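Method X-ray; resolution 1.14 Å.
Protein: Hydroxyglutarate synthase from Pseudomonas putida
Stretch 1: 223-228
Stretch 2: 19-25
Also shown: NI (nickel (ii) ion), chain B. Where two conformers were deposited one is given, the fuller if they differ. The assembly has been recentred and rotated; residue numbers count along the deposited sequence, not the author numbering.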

# COMPACT_ATOMS: atom_id res chain seq x y z
N HIS A 223 7.77 15.01 1.53
CA HIS A 223 8.40 14.41 0.36
C HIS A 223 8.16 12.91 0.36
O HIS A 223 7.82 12.29 1.37
CB HIS A 223 9.89 14.74 0.31
CG HIS A 223 10.64 14.44 1.57
ND1 HIS A 223 11.48 15.37 2.15
CD2 HIS A 223 10.68 13.35 2.36
CE1 HIS A 223 12.02 14.85 3.24
NE2 HIS A 223 11.55 13.63 3.39
N ILE A 224 8.35 12.30 -0.80
CA ILE A 224 8.07 10.87 -0.94
C ILE A 224 9.08 10.10 -0.10
O ILE A 224 10.30 10.20 -0.29
CB ILE A 224 8.14 10.46 -2.41
CG1 ILE A 224 7.02 11.16 -3.18
CG2 ILE A 224 8.06 8.96 -2.55
CD1 ILE A 224 7.11 11.01 -4.67
N ASN A 225 8.60 9.33 0.86
CA ASN A 225 9.47 8.46 1.64
C ASN A 225 9.87 7.23 0.86
O ASN A 225 11.02 6.75 0.97
CB ASN A 225 8.73 8.01 2.89
CG ASN A 225 9.57 7.17 3.79
OD1 ASN A 225 9.29 5.98 3.94
ND2 ASN A 225 10.57 7.75 4.42
N HIS A 226 8.95 6.71 0.07
CA HIS A 226 9.27 5.74 -0.97
C HIS A 226 8.06 5.66 -1.89
O HIS A 226 6.94 6.05 -1.55
CB HIS A 226 9.68 4.38 -0.42
CG HIS A 226 8.69 3.76 0.49
ND1 HIS A 226 8.77 3.86 1.85
CD2 HIS A 226 7.56 3.03 0.24
CE1 HIS A 226 7.77 3.21 2.42
NE2 HIS A 226 7.02 2.69 1.46
N LEU A 227 8.33 5.16 -3.09
CA LEU A 227 7.32 4.80 -4.07
C LEU A 227 7.63 3.37 -4.50
O LEU A 227 8.72 3.12 -5.01
CB LEU A 227 7.45 5.74 -5.25
CG LEU A 227 6.34 5.98 -6.13
CD1 LEU A 227 5.01 6.10 -5.70
CD2 LEU A 227 6.63 6.84 -7.27
N THR A 228 6.68 2.48 -4.29
CA THR A 228 6.92 1.03 -4.36
C THR A 228 6.14 0.43 -5.51
O THR A 228 4.89 0.48 -5.50
CB THR A 228 6.47 0.37 -3.05
OG1 THR A 228 7.20 1.00 -2.00
CG2 THR A 228 6.72 -1.11 -3.08
NI NI B . 5.77 1.08 1.71
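Stretch 2 (19-25) AMSLMYK

Residues 19-25 form one continuous piece of helix, with phi near -64° and psi near -42° throughout, and i to i+4 bonds from Met-23 N to Ala-19 O (3.0 Å), Tyr-24 N to Met-20 O (2.9 Å) and Lys-25 N to Ser-21 O (2.9 Å). Against it lies a segment that is loop at His-223, turns at Asn-225 (phi/psi -77°/-37°) and is extended strand at Leu-227 and Thr-228. Helix and strand axes approach to 9.9 Å and cross at -123°, so the chains run obliquely but more antiparallel than parallel. The closest pair of CA atoms is Leu-227 CA and Ser-21 CA, 7.4 Å apart. The two stretches together bury 328 Å², and no direct hydrogen bond joins them; the packing is mainly apolar.

Ile-224 and Leu-227 point toward the helix, Met-20 and Tyr-24 toward the strand segment. Ile-224 (m, t) extends CD1 to the methionine methyls, 3.7 Å from Met-20 CE and 3.9 Å from Met-23 CE; Met-23 leaves its helix sideways, but its end comes nearer. Ile-224 CG2 sits 3.8 Å from Tyr-24 CE1. On the same side of the ring, Leu-227 CB lies 3.7 Å from Tyr-24 CD2 and makes an off-centre CH-pi contact, 4.1 Å from the ring centroid. Leu-227 CD2 reaches the helix backbone itself, 3.6 Å from Ser-21 CA and 3.9 Å from Met-20 O.

The phenol of Tyr-24 (chi1 t) is linked to stretch 1 through water: its OH lies 2.6 Å from both water 1 and water 2. Water 1 donates to Asn-225 O (3.0 Å), and water 2 accepts from Leu-227 N (2.9 Å). His-226 points away from the helix, and its NE2 binds NI at 2.0 Å, while its ND1 makes a weak hydrogen bond to Asn-225 OD1 (3.0 Å).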

# COMPACT_ATOMS: atom_id res chain seq x y z
N ALA A 19 2.17 10.64 -12.71
CA ALA A 19 2.98 11.86 -12.56
C ALA A 19 3.92 11.75 -11.37
O ALA A 19 5.06 12.23 -11.43
CB ALA A 19 2.07 13.09 -12.44
N MET A 20 3.45 11.16 -10.28
CA MET A 20 4.32 10.94 -9.12
C MET A 20 5.49 10.04 -9.49
O MET A 20 6.62 10.29 -9.07
CB MET A 20 3.52 10.33 -7.95
CG MET A 20 2.55 11.27 -7.22
SD MET A 20 3.30 12.30 -5.95
CE MET A 20 3.40 11.18 -4.57
N SER A 21 5.22 8.99 -10.25
CA SER A 21 6.29 8.07 -10.64
C SER A 21 7.33 8.77 -11.49
O SER A 21 8.53 8.60 -11.30
CB SER A 21 5.67 6.88 -11.36
OG SER A 21 6.67 5.90 -11.63
N LEU A 22 6.90 9.57 -12.46
CA LEU A 22 7.86 10.28 -13.28
C LEU A 22 8.67 11.27 -12.45
O LEU A 22 9.88 11.42 -12.64
CB LEU A 22 7.13 10.99 -14.41
CG LEU A 22 6.65 9.94 -15.42
CD1 LEU A 22 6.12 10.71 -16.61
CD2 LEU A 22 7.64 8.87 -15.90
N MET A 23 8.02 11.99 -11.53
CA MET A 23 8.74 12.95 -10.70
C MET A 23 9.76 12.25 -9.83
O MET A 23 10.93 12.68 -9.73
CB MET A 23 7.74 13.70 -9.81
CG MET A 23 8.40 14.62 -8.81
SD MET A 23 7.27 15.58 -7.80
CE MET A 23 6.77 14.33 -6.62
N TYR A 24 9.36 11.16 -9.18
CA TYR A 24 10.24 10.42 -8.30
C TYR A 24 11.42 9.83 -9.07
O TYR A 24 12.54 9.83 -8.57
CB TYR A 24 9.42 9.36 -7.53
CG TYR A 24 10.20 8.63 -6.47
CD1 TYR A 24 10.68 9.28 -5.33
CD2 TYR A 24 10.48 7.30 -6.62
CE1 TYR A 24 11.38 8.60 -4.37
CE2 TYR A 24 11.22 6.62 -5.67
CZ TYR A 24 11.66 7.27 -4.55
OH TYR A 24 12.36 6.57 -3.62
N LYS A 25 11.16 9.34 -10.27
CA LYS A 25 12.25 8.78 -11.08
C LYS A 25 13.29 9.85 -11.39
O LYS A 25 14.47 9.55 -11.39
CB LYS A 25 11.66 8.18 -12.33
CG LYS A 25 12.70 7.53 -13.22
CD LYS A 25 12.07 6.88 -14.44
CE LYS A 25 13.14 6.52 -15.47
NZ LYS A 25 12.66 5.68 -16.60
O HOH W 1 12.87 7.43 -1.23
O HOH W 2 11.13 4.30 -3.19
O HOH W 3 4.56 2.19 3.11
O HOH W 4 4.63 -0.41 2.52
O HOH W 5 6.71 0.51 3.72